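Local structure of D-alanyl-D-alanine carboxypeptidase (Penicillin binding protein) family protein (Francisella tularensis subsp. tularensis, 6OSU) at residues K67-T70 / S71-A75; N115-T118 / G119-V123. The protein probably trims the terminal D-alanine from peptidoglycan precursor peptides, as a penicillin-binding serine carboxypeptidase of the S11 family. All blocks are in the same frame, centred on the assembly; numbering follows the deposited sequence.

Overall arrangement
Contacts 1 and 2 are each a pair of successive turns within one helix, 66-79 for contact 1 and 113-123 for contact 2, and they follow one another along the chain. Both belong to the D-alanyl-D-alanine carboxypeptidase part of the chain, their centres about 11 Å apart. The two helices touch directly: Ser71 CB meets Met120 CE at 3.6 Å, and Val74 CG1 meets Val117 CG2 at 3.6 Å. Helix 66-79 carries Lys67, the predicted proton acceptor, next to the predicted nucleophile Ser64, while helix 113-123 runs up to Ser124, the third predicted active-site residue. Their packing thus brings two elements of the probable catalytic centre together.

Contact 1 (K67-T70 / S71-A75); sequences KIMT and SYIVA
Met69 and Tyr72 meet on one flank of helix 66-79, where the sulfur stands obliquely off the tyrosine ring, SD 5.1 Å from its centroid and 46° off the normal, a Met-aromatic contact. The methionine turns at chi2 (60°) after an extended chi1, which carries SD over the next turn; there it also lies 4.2 Å from Ile73 CG1. These side-chain approaches are the loose part of the contact. The tight part is the backbone, with four successive alpha-helical bonds: Ser71 N to Lys67 O, Tyr72 N to Ile68 O (2.7 Å, bent to 145° at the hydrogen), Ile73 N to Met69 O and Val74 N to Thr70 O. Side chains crowd those same carbonyls: Val74 CG2, anti to its own carbonyl carbon and beside its N, comes within 3.2 Å of Thr70 O, and Tyr72 CB is 3.2 Å from Ile68 O.

The contrast is one of closeness rather than burial, for every touching residue is buried and the polar ends find partners elsewhere. Lys67 NZ leaves the turn for Asn126, Ser64 and the carbonyl of Asp165, a setting consistent with its predicted role as proton acceptor in an SxxK motif. Ser71 OG bonds to Tyr186, Thr70 OG1 to the carbonyl of Pro164 and Tyr72 OH to Ser185. Around this turn, helix 176-189 covers Ile68 and Tyr72, helix 140-154 meets Thr70 and Ile73, and helices 126-137 and 113-123 both reach Thr70 and Val74.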
# COMPACT_ATOMS: atom_id res chain seq x y z
N LYS A 67 10.53 7.66 5.48
CA LYS A 67 10.89 6.51 6.30
C LYS A 67 10.39 5.19 5.71
O LYS A 67 10.91 4.13 6.06
CB LYS A 67 10.36 6.67 7.72
CG LYS A 67 11.02 7.77 8.53
CD LYS A 67 10.59 7.70 9.99
CE LYS A 67 11.32 8.73 10.85
NZ LYS A 67 10.96 10.14 10.52
N ILE A 68 9.39 5.24 4.83
CA ILE A 68 8.93 4.01 4.19
C ILE A 68 10.01 3.45 3.28
O ILE A 68 10.25 2.24 3.25
CB ILE A 68 7.62 4.25 3.42
CG1 ILE A 68 6.51 4.71 4.37
CG2 ILE A 68 7.19 2.98 2.69
CD1 ILE A 68 5.24 5.09 3.67
N MET A 69 10.67 4.32 2.52
CA MET A 69 11.76 3.87 1.66
C MET A 69 12.92 3.35 2.49
O MET A 69 13.52 2.32 2.15
CB MET A 69 12.23 5.00 0.75
CG MET A 69 13.47 4.64 -0.06
SD MET A 69 13.19 3.21 -1.12
CE MET A 69 12.37 3.98 -2.51
N THR A 70 13.26 4.04 3.58
CA THR A 70 14.32 3.54 4.46
C THR A 70 13.96 2.17 5.00
O THR A 70 14.78 1.24 4.97
CB THR A 70 14.57 4.54 5.60
OG1 THR A 70 14.93 5.81 5.05
CG2 THR A 70 15.70 4.05 6.49
N SER A 71 12.73 2.01 5.48
CA SER A 71 12.28 0.70 5.95
C SER A 71 12.23 -0.30 4.80
O SER A 71 12.51 -1.49 5.00
CB SER A 71 10.90 0.83 6.60
OG SER A 71 10.42 -0.43 7.00
N TYR A 72 11.88 0.15 3.60
CA TYR A 72 11.87 -0.73 2.43
C TYR A 72 13.25 -1.33 2.20
O TYR A 72 13.39 -2.54 1.97
CB TYR A 72 11.41 0.06 1.20
CG TYR A 72 11.26 -0.75 -0.07
CD1 TYR A 72 10.01 -1.23 -0.45
CD2 TYR A 72 12.35 -1.01 -0.89
CE1 TYR A 72 9.86 -1.96 -1.61
CE2 TYR A 72 12.20 -1.74 -2.05
CZ TYR A 72 10.96 -2.21 -2.41
OH TYR A 72 10.81 -2.94 -3.57
N ILE A 73 14.30 -0.50 2.25
CA ILE A 73 15.65 -0.99 2.01
C ILE A 73 16.10 -1.92 3.13
O ILE A 73 16.81 -2.90 2.89
CB ILE A 73 16.60 0.20 1.82
CG1 ILE A 73 16.31 0.89 0.48
CG2 ILE A 73 18.04 -0.24 1.92
CD1 ILE A 73 17.02 2.20 0.30
N VAL A 74 15.68 -1.64 4.37
CA VAL A 74 16.03 -2.50 5.49
C VAL A 74 15.45 -3.90 5.29
O VAL A 74 16.13 -4.91 5.51
CB VAL A 74 15.54 -1.88 6.82
CG1 VAL A 74 15.75 -2.86 7.98
CG2 VAL A 74 16.27 -0.57 7.09
N ALA A 75 14.18 -3.97 4.88
CA ALA A 75 13.56 -5.27 4.63
C ALA A 75 14.28 -6.02 3.52
O ALA A 75 14.48 -7.24 3.61
CB ALA A 75 12.08 -5.10 4.29

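Contact 2 (N115-T118 / G119-V123); sequences NLVT and GMDVV
This is a local contact between side chains three and four residues apart, on successive turns of helix 113-123, of which it takes up most of the length; the helix packs against helices 66-79 and 126-137. Val117 and Asp121 lie side by side and point the same way, Val117 CG1 reaching 3.3 Å from Asp121 OD2. A chi1 of -63° sets the aspartate CG beside its own backbone N and over the preceding turn, 3.3 Å from Val117 O. That carbonyl accepts the Asp121 N-H at 2.9 Å, while the carboxylate's OD1 makes a weak hydrogen bond to Ser71. One residue further on, Thr118 and Val122 likewise lie side by side, CG2 to CG2 at 3.9 Å, and Thr118 OG1 bonds back to the carbonyl of Arg114. Met120 bends at chi3 (52°) to bring CE within 4.1 Å of Val117 CA, and its side chain also touches Lys67 and Thr70. The last turn, 119-123, has a wider, pi-type form; within it the alpha-type bond from Val123 N to Gly119 O is weak at 3.1 Å. It leads directly to Ser124, the predicted active-site serine, whose Ser-x-Asn sequence with Asn126 fits the second conserved motif of penicillin-binding proteins.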
# COMPACT_ATOMS: atom_id res chain seq x y z
N ASN A 115 13.97 -3.99 16.89
CA ASN A 115 13.62 -2.84 17.72
C ASN A 115 13.74 -1.53 16.95
O ASN A 115 12.86 -0.67 17.04
CB ASN A 115 14.48 -2.81 18.98
CG ASN A 115 14.09 -3.87 19.99
OD1 ASN A 115 12.93 -4.28 20.05
ND2 ASN A 115 15.05 -4.31 20.79
N LEU A 116 14.83 -1.37 16.19
CA LEU A 116 15.02 -0.13 15.44
C LEU A 116 13.96 0.05 14.36
O LEU A 116 13.46 1.16 14.15
CB LEU A 116 16.42 -0.10 14.81
CG LEU A 116 17.61 0.11 15.74
CD1 LEU A 116 18.91 0.06 14.95
CD2 LEU A 116 17.48 1.42 16.48
N VAL A 117 13.60 -1.03 13.67
CA VAL A 117 12.57 -0.94 12.64
C VAL A 117 11.22 -0.63 13.28
O VAL A 117 10.42 0.15 12.73
CB VAL A 117 12.52 -2.23 11.81
CG1 VAL A 117 11.32 -2.23 10.88
CG2 VAL A 117 13.80 -2.38 11.00
N THR A 118 10.94 -1.23 14.44
CA THR A 118 9.70 -0.91 15.15
C THR A 118 9.67 0.57 15.54
O THR A 118 8.64 1.24 15.38
CB THR A 118 9.56 -1.80 16.39
OG1 THR A 118 9.73 -3.17 16.01
CG2 THR A 118 8.18 -1.63 17.00
N GLY A 119 10.79 1.09 16.05
CA GLY A 119 10.85 2.50 16.37
C GLY A 119 10.62 3.38 15.15
O GLY A 119 9.90 4.38 15.21
N MET A 120 11.21 2.99 14.01
CA MET A 120 11.07 3.78 12.79
C MET A 120 9.64 3.77 12.28
O MET A 120 9.08 4.82 11.94
CB MET A 120 12.04 3.26 11.73
CG MET A 120 11.93 3.93 10.37
SD MET A 120 13.20 3.29 9.26
CE MET A 120 12.94 1.52 9.43
N ASP A 121 9.02 2.59 12.22
CA ASP A 121 7.70 2.45 11.61
C ASP A 121 6.58 2.91 12.53
O ASP A 121 5.63 3.57 12.08
CB ASP A 121 7.47 1.00 11.19
CG ASP A 121 8.44 0.53 10.13
OD1 ASP A 121 9.07 1.38 9.46
OD2 ASP A 121 8.55 -0.70 9.96
N VAL A 122 6.65 2.56 13.81
CA VAL A 122 5.54 2.78 14.73
C VAL A 122 5.63 4.13 15.41
O VAL A 122 4.63 4.83 15.58
CB VAL A 122 5.50 1.64 15.77
CG1 VAL A 122 4.35 1.83 16.74
CG2 VAL A 122 5.42 0.29 15.06
N VAL A 123 6.84 4.52 15.81
CA VAL A 123 7.07 5.74 16.57
C VAL A 123 7.63 6.86 15.69
O VAL A 123 7.64 8.03 16.12
CB VAL A 123 7.99 5.42 17.78
CG1 VAL A 123 8.77 6.63 18.28
CG2 VAL A 123 7.15 4.83 18.90